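Local coordinates for salmonella typhimurium DB7155 bacteriophage DET7 tailspike (PDB 2V5I), which serves as the trimeric receptor-binding tailspike of a Salmonella phage, binding the host O-antigen polysaccharide and hydrolysing it, at residues G409-A414 with N425-K430; S469-S474 with E488-S493; I514-T519 with L534-G539. One frame throughout, in Å; residues are numbered along the deposited sequence.

How the contacts relate
The three contacts follow one another along the chain, from the end of the beta-helix toward the C terminus. Contact 1 joins successive coils at the last turns of the parallel beta-helix, contact 2 pairs two strands of the antiparallel sheet that follows, and contact 3 ties the chain just after that sheet's last strand to the strand 531-537 of the C-terminal sheet. The centres of contacts 1 and 2 are about 23 Å apart and those of contacts 2 and 3 about 20 Å apart, and none touches another. All three reach neighbouring subunits of the trimer. A bound sodium ion lies about 10 Å from the side chain of Leu534 in contact 3.

Contact 1 (G409-A414 with N425-K430); sequences GLVISA and NVPPDK
Gly409 brings its carbonyl oxygen to the aliphatic part of Lys430, with Gly409 O 4.0 Å from Lys430 CD, where two successive coils of the parallel beta-helix meet near its C-terminal end. The positive phi of Gly409 (83°) is one that glycine adopts easily. Leu410 comes next and lies against the backbone of Lys430. Its chi1 of -59° puts CG anti to its own carbonyl carbon, and beyond it CD2 rests 3.7 Å from Lys430 C. The amide of Leu410 is used elsewhere, by the carboxylate of Asp384 on the preceding coil.

Val411 makes the largest share of the contact from its segment, and its side chain sets out toward the loop 425-430. Its two methyls divide the opposing surface: CG1 meets Val426 CG1 at 4.2 Å, while CG2 touches Pro427 CD at 4.1 Å and also lies near Lys430 CB. A branched, wholly apolar residue suits this buried spot, since each branch has its own neighbour. The facing loop is shaped by a type I turn from Pro427 to Lys430, closed by Lys430 N bonding to Pro427 O, and the ring of Pro428 fits the phi of the turn's second position. Val426 also packs on Val440 of the second subunit.

The carbonyl of Lys430 accepts two successive amides. Val411 N lies 2.8 Å from Lys430 O, in the carbonyl plane. Ile412, whose side chain packs on Ile386, Ile419, Leu422 and Val433 in the interior of the beta-helix, sends its amide to the same oxygen in a weak bond, with Ile412 N 3.3 Å from Lys430 O.

Contact 2 (S469-S474 with E488-S493); sequences SGALRS and ELTALS
A beta hairpin pairs Ala471 with Thr490 and Arg473 with Glu488 as antiparallel hydrogen-bonded pairs, the strand directions 162° apart. Thr490 N gives a 2.9 Å bond to Ala471 O, and Glu488 N lies 2.8 Å from Arg473 O, nearly along the C=O axis. Gly470 faces Ala491 in a non-hydrogen-bonded pair, where a CB would run into Thr490 O; with Ser469 it also forms a classic bulge opposite Leu458. The hairpin supplies two neighbouring inner strands of the antiparallel sheet in the C-terminal intertwined domain. Leu472 and Leu489, on one face, meet other chains: Leu472 packs on Leu489 of the second subunit, and Leu489 on Leu472 of the third.

On the other face Arg473 and Glu488 lie side by side and point the same way, their flat ends 27° apart. Glu488 CG takes the crowded position between N and the carbonyl carbon (chi1 54°), and farther out OE2 sits 3.4 Å from Arg473 CD. The charged tips, Arg473 NH1 and Glu488 OE2, stay 4.2 Å apart. Arg473 NE forms a salt bridge with Glu455, while Ser501 and His475 bind the Glu488 carboxylate. A water in the guanidinium plane closes the gap, accepting from Arg473 NH1 at 2.6 Å and donating to Glu488 OE2.

Contact 3 (I514-T519 with L534-G539); sequences IPISGT and LYLDAG
Ser517 forms a single backbone bridge to Tyr535, where the two chains run roughly the same way, 42° apart: Ser517 N bonds Leu534 O at 3.1 Å, and Leu536 N bonds Ser517 O at 3.0 Å. The first bond is almost straight at its hydrogen, 175°, although the donor is tilted from the carbonyl plane.

Ile516 spans the leucines that flank the bridged tyrosine. Its CG2 methyl meets Leu534 CB at 3.7 Å, and its other branch carries CD1 to 3.9 Å from Leu536 CG. CG1 lies between N and the carbonyl carbon (chi1 71°), and this leaves CG2 beside the backbone N, on the side of Leu534. An isoleucine suits the place because its two branches, of unequal length, reach two partners. Ser517 is small enough to let the chains close up, with its CB 3.8 Å from Tyr535 CB. Its hydroxyl donates to Thr519 O, with OG 2.7 Å from that oxygen, bridging over Gly518 within its own segment. Thr519 O in turn lies 3.6 Å from Tyr535 CB. Beyond the bridge a water donates to both Gly518 O and Leu536 O, linking the chains where they no longer bond directly.

Within its own sheet the Tyr535 ring meets Trp542 of the strand 540-546, and its hydroxyl bonds Arg554 of the strand 552-556. Ile516 and Leu534 both pack on Met532 of the second subunit, and Ile514 and Pro515, at the end of the strand 512-515, pair antiparallel with a strand of that subunit, so their sheet continues across the interface.

Contact 1 (G409-A414 with N425-K430)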
loop_
_atom_site.group_PDB
_atom_site.type_symbol
_atom_site.label_atom_id
_atom_site.label_comp_id
_atom_site.label_asym_id
_atom_site.label_seq_id
_atom_site.Cartn_x
_atom_site.Cartn_y
_atom_site.Cartn_z
ATOM N N GLY A 409 24.989 16.044 -4.796
ATOM C CA GLY A 409 24.235 15.594 -3.642
ATOM C C GLY A 409 24.376 14.138 -3.286
ATOM O O GLY A 409 24.911 13.326 -4.069
ATOM N N LEU A 410 23.851 13.809 -2.123
ATOM C CA LEU A 410 23.758 12.440 -1.661
ATOM C C LEU A 410 22.394 11.831 -2.044
ATOM O O LEU A 410 21.422 12.550 -2.264
ATOM C CB LEU A 410 23.887 12.376 -0.144
ATOM C CG LEU A 410 25.190 12.944 0.443
ATOM C CD1 LEU A 410 25.086 13.140 1.946
ATOM C CD2 LEU A 410 26.268 11.959 0.103
ATOM N N VAL A 411 22.307 10.526 -1.980
ATOM C CA VAL A 411 21.012 9.863 -2.112
ATOM C C VAL A 411 20.273 10.042 -0.781
ATOM O O VAL A 411 19.119 10.452 -0.771
ATOM C CB VAL A 411 21.147 8.400 -2.482
ATOM C CG1 VAL A 411 19.780 7.682 -2.479
ATOM C CG2 VAL A 411 21.776 8.271 -3.830
ATOM N N ILE A 412 20.938 9.687 0.335
ATOM C CA ILE A 412 20.371 9.820 1.662
ATOM C C ILE A 412 21.298 10.649 2.543
ATOM O O ILE A 412 22.480 10.357 2.625
ATOM C CB ILE A 412 20.214 8.435 2.356
ATOM C CG1 ILE A 412 19.149 7.635 1.634
ATOM C CG2 ILE A 412 19.805 8.599 3.859
ATOM C CD1 ILE A 412 19.132 6.155 1.989
ATOM N N SER A 413 20.715 11.635 3.219
ATOM C CA SER A 413 21.375 12.393 4.281
ATOM C C SER A 413 20.463 12.396 5.504
ATOM O O SER A 413 19.493 13.174 5.615
ATOM C CB SER A 413 21.605 13.803 3.784
ATOM O OG SER A 413 22.128 14.645 4.807
ATOM N N ALA A 414 20.777 11.476 6.412
ATOM C CA ALA A 414 20.013 11.242 7.636
ATOM C C ALA A 414 20.953 10.935 8.786
ATOM O O ALA A 414 20.949 9.857 9.370
ATOM C CB ALA A 414 19.003 10.108 7.425
ATOM N N ASN A 425 19.717 -0.379 -6.175
ATOM C CA ASN A 425 21.106 -0.163 -6.564
ATOM C C ASN A 425 21.556 1.242 -6.180
ATOM O O ASN A 425 21.767 2.161 -6.997
ATOM C CB ASN A 425 21.240 -0.445 -8.040
ATOM C CG ASN A 425 22.693 -0.507 -8.487
ATOM O OD1 ASN A 425 23.592 -0.698 -7.679
ATOM N ND2 ASN A 425 22.899 -0.396 -9.778
ATOM N N VAL A 426 21.650 1.420 -4.882
ATOM C CA VAL A 426 22.023 2.674 -4.281
ATOM C C VAL A 426 23.552 2.739 -4.264
ATOM O O VAL A 426 24.187 1.770 -3.818
ATOM C CB VAL A 426 21.485 2.774 -2.834
ATOM C CG1 VAL A 426 21.931 4.065 -2.173
ATOM C CG2 VAL A 426 19.983 2.710 -2.795
ATOM N N PRO A 427 24.159 3.854 -4.746
ATOM C CA PRO A 427 25.614 3.991 -4.622
ATOM C C PRO A 427 26.065 4.025 -3.169
ATOM O O PRO A 427 25.603 4.847 -2.395
ATOM C CB PRO A 427 25.913 5.323 -5.331
ATOM C CG PRO A 427 24.776 5.575 -6.195
ATOM C CD PRO A 427 23.581 4.994 -5.497
ATOM N N PRO A 428 26.939 3.094 -2.775
ATOM C CA PRO A 428 27.259 2.967 -1.377
ATOM C C PRO A 428 28.006 4.173 -0.792
ATOM O O PRO A 428 27.955 4.387 0.426
ATOM C CB PRO A 428 28.071 1.653 -1.316
ATOM C CG PRO A 428 28.517 1.381 -2.720
ATOM C CD PRO A 428 27.538 2.037 -3.607
ATOM N N ASP A 429 28.603 4.985 -1.660
ATOM C CA ASP A 429 29.301 6.183 -1.218
ATOM C C ASP A 429 28.401 7.442 -1.101
ATOM O O ASP A 429 28.879 8.500 -0.740
ATOM C CB ASP A 429 30.478 6.447 -2.125
ATOM C CG ASP A 429 30.064 6.723 -3.561
ATOM O OD1 ASP A 429 29.184 5.984 -4.103
ATOM O OD2 ASP A 429 30.664 7.641 -4.153
ATOM N N LYS A 430 27.115 7.331 -1.430
ATOM C CA LYS A 430 26.250 8.506 -1.453
ATOM C C LYS A 430 25.184 8.411 -0.364
ATOM O O LYS A 430 24.045 8.850 -0.533
ATOM C CB LYS A 430 25.614 8.626 -2.825
ATOM C CG LYS A 430 26.601 8.825 -3.929
ATOM C CD LYS A 430 27.314 10.152 -3.839
ATOM C CE LYS A 430 28.251 10.336 -5.032
ATOM N NZ LYS A 430 29.013 11.567 -4.872
#

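Contact 2 (S469-S474 with E488-S493)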
loop_
_atom_site.group_PDB
_atom_site.type_symbol
_atom_site.label_atom_id
_atom_site.label_comp_id
_atom_site.label_asym_id
_atom_site.label_seq_id
_atom_site.Cartn_x
_atom_site.Cartn_y
_atom_site.Cartn_z
ATOM N N SER A 469 36.467 -2.446 2.294
ATOM C CA SER A 469 37.542 -2.748 3.211
ATOM C C SER A 469 37.975 -4.214 3.189
ATOM O O SER A 469 39.068 -4.565 3.634
ATOM C CB SER A 469 37.125 -2.312 4.608
ATOM O OG SER A 469 35.884 -2.898 5.024
ATOM N N GLY A 470 37.070 -5.069 2.736
ATOM C CA GLY A 470 37.387 -6.478 2.638
ATOM C C GLY A 470 36.182 -7.194 2.049
ATOM O O GLY A 470 35.194 -6.585 1.693
ATOM N N ALA A 471 36.338 -8.501 1.863
ATOM C CA ALA A 471 35.272 -9.320 1.263
ATOM C C ALA A 471 35.414 -10.804 1.561
ATOM O O ALA A 471 36.507 -11.315 1.855
ATOM C CB ALA A 471 35.232 -9.124 -0.275
ATOM N N LEU A 472 34.259 -11.476 1.480
ATOM C CA LEU A 472 34.157 -12.919 1.363
ATOM C C LEU A 472 33.680 -13.140 -0.074
ATOM O O LEU A 472 32.637 -12.612 -0.452
ATOM C CB LEU A 472 33.092 -13.423 2.335
ATOM C CG LEU A 472 32.607 -14.849 2.128
ATOM C CD1 LEU A 472 33.711 -15.763 2.458
ATOM C CD2 LEU A 472 31.316 -15.133 3.002
ATOM N N ARG A 473 34.475 -13.844 -0.889
ATOM C CA ARG A 473 34.173 -13.977 -2.310
ATOM C C ARG A 473 34.345 -15.426 -2.738
ATOM O O ARG A 473 35.229 -16.139 -2.255
ATOM C CB ARG A 473 35.163 -13.107 -3.107
ATOM C CG ARG A 473 35.369 -11.690 -2.652
ATOM C CD ARG A 473 36.138 -10.845 -3.731
ATOM N NE ARG A 473 35.252 -10.574 -4.877
ATOM C CZ ARG A 473 35.649 -10.189 -6.093
ATOM N NH1 ARG A 473 36.935 -10.018 -6.385
ATOM N NH2 ARG A 473 34.738 -9.984 -7.046
ATOM N N SER A 474 33.446 -15.885 -3.602
ATOM C CA SER A 474 33.549 -17.195 -4.253
ATOM C C SER A 474 33.789 -16.973 -5.768
ATOM O O SER A 474 33.188 -16.092 -6.379
ATOM C CB SER A 474 32.243 -17.951 -4.031
ATOM O OG SER A 474 32.312 -19.219 -4.643
ATOM N N GLU A 488 37.590 -16.968 -0.942
ATOM C CA GLU A 488 38.643 -16.140 -0.364
ATOM C C GLU A 488 38.082 -15.156 0.647
ATOM O O GLU A 488 36.943 -14.686 0.541
ATOM C CB GLU A 488 39.446 -15.383 -1.369
ATOM C CG GLU A 488 38.689 -14.561 -2.283
ATOM C CD GLU A 488 39.512 -13.616 -3.198
ATOM O OE1 GLU A 488 40.776 -13.543 -3.188
ATOM O OE2 GLU A 488 38.827 -12.932 -4.003
ATOM N N LEU A 489 38.961 -14.812 1.594
ATOM C CA LEU A 489 38.738 -13.788 2.588
ATOM C C LEU A 489 39.828 -12.751 2.302
ATOM O O LEU A 489 41.013 -13.088 2.293
ATOM C CB LEU A 489 38.995 -14.404 3.979
ATOM C CG LEU A 489 38.481 -13.761 5.202
ATOM C CD1 LEU A 489 36.964 -13.816 5.122
ATOM C CD2 LEU A 489 39.053 -14.612 6.373
ATOM N N THR A 490 39.401 -11.525 1.991
ATOM C CA THR A 490 40.324 -10.446 1.580
ATOM C C THR A 490 40.255 -9.218 2.465
ATOM O O THR A 490 39.296 -8.992 3.211
ATOM C CB THR A 490 40.044 -9.974 0.120
ATOM O OG1 THR A 490 38.900 -9.123 0.089
ATOM C CG2 THR A 490 39.836 -11.134 -0.849
ATOM N N ALA A 491 41.313 -8.403 2.333
ATOM C CA ALA A 491 41.443 -7.151 3.098
ATOM C C ALA A 491 42.092 -6.096 2.181
ATOM O O ALA A 491 43.040 -6.380 1.423
ATOM C CB ALA A 491 42.328 -7.333 4.345
ATOM N N LEU A 492 41.655 -4.852 2.367
ATOM C CA LEU A 492 42.213 -3.660 1.723
ATOM C C LEU A 492 43.617 -3.282 2.228
ATOM O O LEU A 492 43.894 -3.279 3.424
ATOM C CB LEU A 492 41.278 -2.468 2.055
ATOM C CG LEU A 492 41.562 -1.067 1.481
ATOM C CD1 LEU A 492 41.306 -1.003 0.002
ATOM C CD2 LEU A 492 40.763 -0.006 2.252
ATOM N N SER A 493 44.497 -2.974 1.297
ATOM C CA SER A 493 45.833 -2.428 1.655
ATOM C C SER A 493 46.263 -1.470 0.536
ATOM O O SER A 493 46.003 -1.744 -0.650
ATOM C CB SER A 493 46.885 -3.536 1.839
ATOM O OG SER A 493 48.132 -2.967 2.287
HETATM O O HOH W 1 39.240 -10.794 -5.375
#

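Contact 3 (I514-T519 with L534-G539)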
loop_
_atom_site.group_PDB
_atom_site.type_symbol
_atom_site.label_atom_id
_atom_site.label_comp_id
_atom_site.label_asym_id
_atom_site.label_seq_id
_atom_site.Cartn_x
_atom_site.Cartn_y
_atom_site.Cartn_z
ATOM N N ILE A 514 47.952 -18.943 2.001
ATOM C CA ILE A 514 47.981 -18.146 3.244
ATOM C C ILE A 514 48.940 -16.954 3.067
ATOM O O ILE A 514 50.082 -17.187 2.746
ATOM C CB ILE A 514 48.521 -19.019 4.391
ATOM C CG1 ILE A 514 47.541 -20.172 4.641
ATOM C CG2 ILE A 514 48.672 -18.194 5.630
ATOM C CD1 ILE A 514 48.096 -21.303 5.540
ATOM N N PRO A 515 48.464 -15.687 3.221
ATOM C CA PRO A 515 49.367 -14.538 3.185
ATOM C C PRO A 515 50.393 -14.617 4.294
ATOM O O PRO A 515 50.048 -14.942 5.439
ATOM C CB PRO A 515 48.406 -13.337 3.382
ATOM C CG PRO A 515 47.047 -13.843 3.000
ATOM C CD PRO A 515 47.059 -15.297 3.409
ATOM N N ILE A 516 51.660 -14.341 3.964
ATOM C CA ILE A 516 52.727 -14.229 4.943
ATOM C C ILE A 516 53.470 -12.939 4.707
ATOM O O ILE A 516 53.340 -12.323 3.636
ATOM C CB ILE A 516 53.679 -15.446 4.847
ATOM C CG1 ILE A 516 54.518 -15.407 3.573
ATOM C CG2 ILE A 516 52.869 -16.766 4.973
ATOM C CD1 ILE A 516 55.533 -16.559 3.487
ATOM N N SER A 517 54.213 -12.472 5.729
ATOM C CA SER A 517 54.966 -11.237 5.588
ATOM C C SER A 517 56.268 -11.521 4.840
ATOM O O SER A 517 56.995 -12.460 5.158
ATOM C CB SER A 517 55.297 -10.615 6.926
ATOM O OG SER A 517 56.160 -9.482 6.761
ATOM N N GLY A 518 56.565 -10.710 3.832
ATOM C CA GLY A 518 57.812 -10.901 3.111
ATOM C C GLY A 518 59.014 -10.306 3.823
ATOM O O GLY A 518 60.147 -10.491 3.388
ATOM N N THR A 519 58.733 -9.570 4.888
ATOM C CA THR A 519 59.749 -8.934 5.743
ATOM C C THR A 519 59.664 -9.439 7.197
ATOM O O THR A 519 58.657 -9.992 7.631
ATOM C CB THR A 519 59.546 -7.407 5.763
ATOM O OG1 THR A 519 58.206 -7.092 6.177
ATOM C CG2 THR A 519 59.743 -6.816 4.379
ATOM N N LEU A 534 53.134 -15.807 10.253
ATOM C CA LEU A 534 54.260 -16.302 9.482
ATOM C C LEU A 534 54.961 -15.199 8.708
ATOM O O LEU A 534 54.352 -14.195 8.277
ATOM C CB LEU A 534 53.762 -17.365 8.463
ATOM C CG LEU A 534 53.246 -18.659 9.099
ATOM C CD1 LEU A 534 52.493 -19.485 8.063
ATOM C CD2 LEU A 534 54.295 -19.512 9.741
ATOM N N TYR A 535 56.262 -15.359 8.554
ATOM C CA TYR A 535 57.069 -14.374 7.844
ATOM C C TYR A 535 58.349 -15.023 7.294
ATOM O O TYR A 535 58.796 -16.093 7.726
ATOM C CB TYR A 535 57.422 -13.181 8.754
ATOM C CG TYR A 535 58.337 -13.478 9.933
ATOM C CD1 TYR A 535 57.835 -13.915 11.137
ATOM C CD2 TYR A 535 59.700 -13.253 9.839
ATOM C CE1 TYR A 535 58.682 -14.185 12.203
ATOM C CE2 TYR A 535 60.568 -13.481 10.909
ATOM C CZ TYR A 535 60.057 -13.909 12.113
ATOM O OH TYR A 535 60.970 -14.147 13.150
ATOM N N LEU A 536 58.962 -14.313 6.367
ATOM C CA LEU A 536 60.245 -14.698 5.774
ATOM C C LEU A 536 61.395 -13.889 6.360
ATOM O O LEU A 536 61.273 -12.671 6.587
ATOM C CB LEU A 536 60.232 -14.437 4.256
ATOM C CG LEU A 536 59.240 -15.261 3.459
ATOM C CD1 LEU A 536 59.144 -14.747 2.018
ATOM C CD2 LEU A 536 59.596 -16.703 3.501
ATOM N N ASP A 537 62.493 -14.584 6.623
ATOM C CA ASP A 537 63.707 -13.911 7.166
ATOM C C ASP A 537 64.885 -14.630 6.563
ATOM O O ASP A 537 65.046 -15.832 6.715
ATOM C CB ASP A 537 63.700 -13.971 8.696
ATOM C CG ASP A 537 64.880 -13.227 9.369
ATOM O OD1 ASP A 537 65.857 -12.888 8.697
ATOM O OD2 ASP A 537 64.788 -13.009 10.604
ATOM N N ALA A 538 65.676 -13.893 5.808
ATOM C CA ALA A 538 66.875 -14.467 5.155
ATOM C C ALA A 538 66.564 -15.730 4.373
ATOM O O ALA A 538 67.299 -16.713 4.444
ATOM C CB ALA A 538 67.962 -14.736 6.181
ATOM N N GLY A 539 65.439 -15.699 3.666
ATOM C CA GLY A 539 65.011 -16.787 2.804
ATOM C C GLY A 539 64.369 -17.998 3.487
ATOM O O GLY A 539 64.089 -18.985 2.810
HETATM O O HOH W 2 50.819 -16.094 8.491
HETATM O O HOH W 3 62.471 -11.202 4.706
#